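Local coordinates for protein threonine--tRNA ligase catalytic subunit (Aeropyrum pernix, PDB 3A32) that probably attaches threonine to tRNA(Thr) via a threonyl-adenylate made with ATP, and probably cannot deacylate mischarged seryl-tRNA, at residues A[55-68]-A[180-193]. Numbering follows the deposited sequence.
Sequences LAEVLAKFHARRGY and DVFEEMKLVLERLF
The F62 ring packs against one turn of helix 174-191, between E184 and V188. Its CE2 lies 3.6 Å from V188 CG2. L187 CD1 meets the ring at its edge, 3.9 Å from F62 CE1. F62 CG stands anti to the backbone N (chi1 174°), which directs the ring across to the other helix. The F62-V188 packing is the tightest apolar part, and both residues are buried. The helix axes run roughly antiparallel (144°) and come within 12.0 Å, a spacing bridged by side chains such as F62.

Toward L192 the packing is looser. L55 CD1 is 4.0 Å from L192 CD2, and L59 and V58 also touch L192. V453 of helix 435-457 packs on both V58 and L192.

The other end is polar. Y68 OH donates a hydrogen bond to E184 OE1; the modelled length is very short and its exact value doubtful. The carboxylate lies at the edge of the Y68 ring, with the two planes 62° apart. Y68 OH also bonds R311 of strand 306-316. R66 is partly exposed. Its CG lies over one face of F62, near the rim; bends at chi2 and chi3 then carry the guanidinium to E184. R66 NE makes a weak, long salt bridge to E184 OE2 (3.5 Å). A water bonded to R66 NH2 (3.1 Å) links it to D180 OD1.

An alanine in place of E184 would probably leave Y68 OH without this acceptor and R66 without its weak salt bridge, its guanidinium less fixed.

Helices 48-65 and 174-191 of the class II catalytic core thus join through an apolar seam with a polar end. Y68 lies about 8 Å from the zinc ligand H166, side chain to side chain. The hydrogen bond from Y68 OH and the weak salt bridge from R66 would probably favour the charged form of E184.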
loop_
_atom_site.group_PDB
_atom_site.type_symbol
_atom_site.label_atom_id
_atom_site.label_comp_id
_atom_site.label_asym_id
_atom_site.label_seq_id
_atom_site.Cartn_x
_atom_site.Cartn_y
_atom_site.Cartn_z
ATOM N N LEU A 55 -2.188 -1.886 7.210
ATOM C CA LEU A 55 -3.589 -1.634 7.015
ATOM C C LEU A 55 -4.002 -1.827 5.534
ATOM O O LEU A 55 -4.926 -2.618 5.227
ATOM C CB LEU A 55 -3.846 -0.211 7.535
ATOM C CG LEU A 55 -4.914 0.150 8.560
ATOM C CD1 LEU A 55 -5.513 -1.069 9.325
ATOM C CD2 LEU A 55 -4.410 1.215 9.482
ATOM N N ALA A 56 -3.276 -1.191 4.620
ATOM C CA ALA A 56 -3.571 -1.333 3.198
ATOM C C ALA A 56 -3.562 -2.786 2.760
ATOM O O ALA A 56 -4.429 -3.223 1.996
ATOM C CB ALA A 56 -2.551 -0.533 2.334
ATOM N N GLU A 57 -2.554 -3.517 3.258
ATOM C CA GLU A 57 -2.236 -4.883 2.873
ATOM C C GLU A 57 -3.261 -5.864 3.415
ATOM O O GLU A 57 -3.736 -6.732 2.686
ATOM C CB GLU A 57 -0.838 -5.240 3.422
ATOM C CG GLU A 57 -0.524 -6.667 3.203
ATOM C CD GLU A 57 0.739 -7.199 3.927
ATOM O OE1 GLU A 57 1.644 -6.389 4.206
ATOM O OE2 GLU A 57 0.768 -8.471 4.156
ATOM N N VAL A 58 -3.555 -5.761 4.716
ATOM C CA VAL A 58 -4.613 -6.556 5.368
ATOM C C VAL A 58 -5.998 -6.289 4.770
ATOM O O VAL A 58 -6.703 -7.220 4.455
ATOM C CB VAL A 58 -4.687 -6.309 6.933
ATOM C CG1 VAL A 58 -5.918 -7.014 7.546
ATOM C CG2 VAL A 58 -3.389 -6.789 7.625
ATOM N N LEU A 59 -6.380 -5.030 4.610
ATOM C CA LEU A 59 -7.692 -4.710 4.068
ATOM C C LEU A 59 -7.809 -5.092 2.606
ATOM O O LEU A 59 -8.848 -5.607 2.218
ATOM C CB LEU A 59 -8.053 -3.216 4.267
ATOM C CG LEU A 59 -8.062 -2.815 5.748
ATOM C CD1 LEU A 59 -8.221 -1.303 5.920
ATOM C CD2 LEU A 59 -9.181 -3.616 6.452
ATOM N N ALA A 60 -6.758 -4.849 1.808
ATOM C CA ALA A 60 -6.718 -5.275 0.417
ATOM C C ALA A 60 -6.878 -6.793 0.270
ATOM O O ALA A 60 -7.746 -7.258 -0.466
ATOM C CB ALA A 60 -5.417 -4.781 -0.300
ATOM N N LYS A 61 -6.054 -7.556 0.975
ATOM C CA LYS A 61 -6.132 -9.024 0.953
ATOM C C LYS A 61 -7.432 -9.584 1.502
ATOM O O LYS A 61 -7.963 -10.556 0.923
ATOM C CB LYS A 61 -4.917 -9.660 1.663
ATOM C CG LYS A 61 -3.578 -9.335 0.955
ATOM C CD LYS A 61 -2.343 -9.760 1.743
ATOM C CE LYS A 61 -1.117 -9.473 0.898
ATOM N NZ LYS A 61 0.169 -9.832 1.572
ATOM N N PHE A 62 -7.940 -8.997 2.599
ATOM C CA PHE A 62 -9.275 -9.357 3.128
ATOM C C PHE A 62 -10.362 -9.212 2.058
ATOM O O PHE A 62 -11.170 -10.124 1.846
ATOM C CB PHE A 62 -9.659 -8.546 4.367
ATOM C CG PHE A 62 -11.100 -8.793 4.833
ATOM C CD1 PHE A 62 -11.493 -10.059 5.318
ATOM C CD2 PHE A 62 -12.051 -7.772 4.785
ATOM C CE1 PHE A 62 -12.828 -10.297 5.725
ATOM C CE2 PHE A 62 -13.379 -7.987 5.174
ATOM C CZ PHE A 62 -13.769 -9.258 5.668
ATOM N N HIS A 63 -10.341 -8.075 1.349
ATOM C CA HIS A 63 -11.290 -7.851 0.287
ATOM C C HIS A 63 -11.107 -8.733 -0.908
ATOM O O HIS A 63 -12.088 -9.258 -1.438
ATOM C CB HIS A 63 -11.350 -6.374 -0.054
ATOM C CG HIS A 63 -12.079 -5.587 0.993
ATOM N ND1 HIS A 63 -11.479 -5.151 2.157
ATOM C CD2 HIS A 63 -13.374 -5.207 1.073
ATOM C CE1 HIS A 63 -12.355 -4.466 2.870
ATOM N NE2 HIS A 63 -13.527 -4.532 2.264
ATOM N N ALA A 64 -9.868 -8.954 -1.319
ATOM C CA ALA A 64 -9.625 -9.902 -2.417
ATOM C C ALA A 64 -10.150 -11.358 -2.120
ATOM O O ALA A 64 -10.726 -12.014 -2.998
ATOM C CB ALA A 64 -8.193 -9.877 -2.820
ATOM N N ARG A 65 -10.020 -11.823 -0.879
ATOM C CA ARG A 65 -10.507 -13.135 -0.454
ATOM C C ARG A 65 -12.043 -13.279 -0.360
ATOM O O ARG A 65 -12.571 -14.392 -0.414
ATOM C CB ARG A 65 -9.892 -13.442 0.917
ATOM C CG ARG A 65 -8.432 -13.813 0.762
ATOM C CD ARG A 65 -7.602 -13.590 1.977
ATOM N NE ARG A 65 -8.039 -14.361 3.145
ATOM C CZ ARG A 65 -7.806 -15.663 3.344
ATOM N NH1 ARG A 65 -7.141 -16.381 2.433
ATOM N NH2 ARG A 65 -8.244 -16.235 4.477
ATOM N N ARG A 66 -12.722 -12.151 -0.169
ATOM C CA ARG A 66 -14.147 -12.016 -0.141
ATOM C C ARG A 66 -14.746 -11.709 -1.532
ATOM O O ARG A 66 -15.931 -11.503 -1.633
ATOM C CB ARG A 66 -14.528 -10.863 0.835
ATOM C CG ARG A 66 -14.076 -11.038 2.324
ATOM C CD ARG A 66 -14.798 -12.164 3.076
ATOM N NE ARG A 66 -16.228 -11.896 3.020
ATOM C CZ ARG A 66 -17.189 -12.495 3.749
ATOM N NH1 ARG A 66 -16.890 -13.436 4.645
ATOM N NH2 ARG A 66 -18.464 -12.118 3.577
ATOM N N GLY A 67 -13.934 -11.656 -2.579
ATOM C CA GLY A 67 -14.447 -11.537 -3.929
ATOM C C GLY A 67 -14.419 -10.151 -4.554
ATOM O O GLY A 67 -15.063 -9.936 -5.607
ATOM N N TYR A 68 -13.717 -9.209 -3.926
ATOM C CA TYR A 68 -13.579 -7.869 -4.476
ATOM C C TYR A 68 -12.332 -7.843 -5.297
ATOM O O TYR A 68 -11.329 -8.401 -4.934
ATOM C CB TYR A 68 -13.410 -6.785 -3.389
ATOM C CG TYR A 68 -14.601 -6.544 -2.474
ATOM C CD1 TYR A 68 -15.405 -5.396 -2.599
ATOM C CD2 TYR A 68 -14.892 -7.460 -1.422
ATOM C CE1 TYR A 68 -16.478 -5.190 -1.746
ATOM C CE2 TYR A 68 -15.970 -7.267 -0.561
ATOM C CZ TYR A 68 -16.753 -6.141 -0.719
ATOM O OH TYR A 68 -17.788 -5.971 0.171
ATOM N N ASP A 180 -23.747 -9.599 3.541
ATOM C CA ASP A 180 -22.346 -9.937 3.498
ATOM C C ASP A 180 -21.437 -8.789 3.904
ATOM O O ASP A 180 -20.396 -9.031 4.548
ATOM C CB ASP A 180 -21.948 -10.409 2.098
ATOM C CG ASP A 180 -22.496 -11.849 1.767
ATOM O OD1 ASP A 180 -23.037 -12.537 2.650
ATOM O OD2 ASP A 180 -22.361 -12.282 0.603
ATOM N N VAL A 181 -21.830 -7.557 3.539
ATOM C CA VAL A 181 -21.049 -6.358 3.914
ATOM C C VAL A 181 -21.125 -6.175 5.401
ATOM O O VAL A 181 -20.099 -5.905 6.022
ATOM C CB VAL A 181 -21.455 -5.076 3.144
ATOM C CG1 VAL A 181 -20.723 -3.820 3.713
ATOM C CG2 VAL A 181 -21.111 -5.246 1.647
ATOM N N PHE A 182 -22.310 -6.405 5.989
ATOM C CA PHE A 182 -22.366 -6.428 7.432
ATOM C C PHE A 182 -21.397 -7.471 7.989
ATOM O O PHE A 182 -20.689 -7.193 8.960
ATOM C CB PHE A 182 -23.782 -6.697 8.003
ATOM C CG PHE A 182 -23.764 -6.973 9.492
ATOM C CD1 PHE A 182 -23.767 -5.929 10.409
ATOM C CD2 PHE A 182 -23.697 -8.264 9.970
ATOM C CE1 PHE A 182 -23.723 -6.179 11.802
ATOM C CE2 PHE A 182 -23.641 -8.518 11.357
ATOM C CZ PHE A 182 -23.655 -7.461 12.259
ATOM N N GLU A 183 -21.372 -8.670 7.392
ATOM C CA GLU A 183 -20.522 -9.764 7.914
ATOM C C GLU A 183 -19.030 -9.406 7.761
ATOM O O GLU A 183 -18.228 -9.726 8.608
ATOM C CB GLU A 183 -20.833 -11.111 7.239
ATOM C CG GLU A 183 -22.177 -11.723 7.610
ATOM C CD GLU A 183 -22.235 -12.379 9.018
ATOM O OE1 GLU A 183 -21.871 -11.748 10.019
ATOM O OE2 GLU A 183 -22.656 -13.552 9.124
ATOM N N GLU A 184 -18.690 -8.709 6.686
ATOM C CA GLU A 184 -17.339 -8.199 6.505
ATOM C C GLU A 184 -16.933 -7.200 7.597
ATOM O O GLU A 184 -15.854 -7.289 8.149
ATOM C CB GLU A 184 -17.238 -7.574 5.100
ATOM C CG GLU A 184 -17.261 -8.640 4.029
ATOM C CD GLU A 184 -17.573 -8.146 2.667
ATOM O OE1 GLU A 184 -17.648 -6.925 2.414
ATOM O OE2 GLU A 184 -17.728 -9.019 1.807
ATOM N N MET A 185 -17.822 -6.260 7.910
ATOM C CA MET A 185 -17.579 -5.244 8.931
ATOM C C MET A 185 -17.292 -5.898 10.290
ATOM O O MET A 185 -16.329 -5.530 10.986
ATOM C CB MET A 185 -18.784 -4.277 8.989
ATOM C CG MET A 185 -18.684 -3.174 10.080
ATOM S SD MET A 185 -19.061 -3.836 11.731
ATOM C CE MET A 185 -20.629 -4.719 11.518
ATOM N N LYS A 186 -18.118 -6.883 10.646
ATOM C CA LYS A 186 -17.957 -7.615 11.891
ATOM C C LYS A 186 -16.611 -8.378 12.013
ATOM O O LYS A 186 -15.938 -8.322 13.064
ATOM C CB LYS A 186 -19.146 -8.552 12.041
ATOM C CG LYS A 186 -19.100 -9.473 13.248
ATOM C CD LYS A 186 -20.468 -9.976 13.483
ATOM C CE LYS A 186 -20.631 -10.657 14.848
ATOM N NZ LYS A 186 -19.666 -11.804 15.075
ATOM N N LEU A 187 -16.245 -9.116 10.953
ATOM C CA LEU A 187 -14.932 -9.787 10.852
ATOM C C LEU A 187 -13.728 -8.828 11.035
ATOM O O LEU A 187 -12.783 -9.168 11.768
ATOM C CB LEU A 187 -14.801 -10.524 9.502
ATOM C CG LEU A 187 -15.661 -11.768 9.204
ATOM C CD1 LEU A 187 -15.617 -12.117 7.707
ATOM C CD2 LEU A 187 -15.225 -12.949 10.051
ATOM N N VAL A 188 -13.725 -7.687 10.331
ATOM C CA VAL A 188 -12.718 -6.657 10.527
ATOM C C VAL A 188 -12.687 -6.037 11.976
ATOM O O VAL A 188 -11.622 -6.006 12.632
ATOM C CB VAL A 188 -12.820 -5.569 9.447
ATOM C CG1 VAL A 188 -11.980 -4.386 9.788
ATOM C CG2 VAL A 188 -12.357 -6.112 8.096
ATOM N N LEU A 189 -13.837 -5.600 12.500
ATOM C CA LEU A 189 -13.868 -5.153 13.888
ATOM C C LEU A 189 -13.316 -6.156 14.884
ATOM O O LEU A 189 -12.486 -5.800 15.726
ATOM C CB LEU A 189 -15.264 -4.774 14.337
ATOM C CG LEU A 189 -15.876 -3.521 13.719
ATOM C CD1 LEU A 189 -16.934 -3.164 14.678
ATOM C CD2 LEU A 189 -14.909 -2.390 13.565
ATOM N N GLU A 190 -13.777 -7.400 14.787
ATOM C CA GLU A 190 -13.465 -8.423 15.781
ATOM C C GLU A 190 -12.054 -8.950 15.652
ATOM O O GLU A 190 -11.373 -9.183 16.642
ATOM C CB GLU A 190 -14.509 -9.572 15.751
ATOM C CG GLU A 190 -15.870 -9.113 16.265
ATOM C CD GLU A 190 -16.916 -10.226 16.376
ATOM O OE1 GLU A 190 -16.838 -11.200 15.604
ATOM O OE2 GLU A 190 -17.835 -10.121 17.247
ATOM N N ARG A 191 -11.606 -9.131 14.421
ATOM C CA ARG A 191 -10.350 -9.843 14.187
ATOM C C ARG A 191 -9.154 -8.965 14.040
ATOM O O ARG A 191 -8.049 -9.367 14.467
ATOM C CB ARG A 191 -10.484 -10.817 13.014
ATOM C CG ARG A 191 -11.471 -11.912 13.424
ATOM C CD ARG A 191 -11.648 -12.984 12.438
ATOM N NE ARG A 191 -12.739 -13.828 12.922
ATOM C CZ ARG A 191 -13.119 -14.967 12.334
ATOM N NH1 ARG A 191 -12.498 -15.396 11.224
ATOM N NH2 ARG A 191 -14.125 -15.661 12.861
ATOM N N LEU A 192 -9.357 -7.779 13.456
ATOM C CA LEU A 192 -8.261 -6.829 13.280
ATOM C C LEU A 192 -8.181 -5.934 14.484
ATOM O O LEU A 192 -7.087 -5.685 15.029
ATOM C CB LEU A 192 -8.398 -6.012 11.986
ATOM C CG LEU A 192 -7.312 -4.987 11.698
ATOM C CD1 LEU A 192 -5.924 -5.636 11.593
ATOM C CD2 LEU A 192 -7.654 -4.241 10.424
ATOM N N PHE A 193 -9.338 -5.470 14.930
ATOM C CA PHE A 193 -9.367 -4.510 16.025
ATOM C C PHE A 193 -9.703 -5.106 17.401
ATOM O O PHE A 193 -9.580 -4.411 18.414
ATOM C CB PHE A 193 -10.210 -3.274 15.647
ATOM C CG PHE A 193 -9.576 -2.438 14.534
ATOM C CD1 PHE A 193 -8.418 -1.686 14.780
ATOM C CD2 PHE A 193 -10.080 -2.456 13.243
ATOM C CE1 PHE A 193 -7.774 -0.898 13.761
ATOM C CE2 PHE A 193 -9.450 -1.690 12.233
ATOM C CZ PHE A 193 -8.280 -0.895 12.508
HETATM O O HOH W 1 -20.924 -13.684 4.538
HETATM O O HOH W 2 -19.101 -8.817 -0.161
#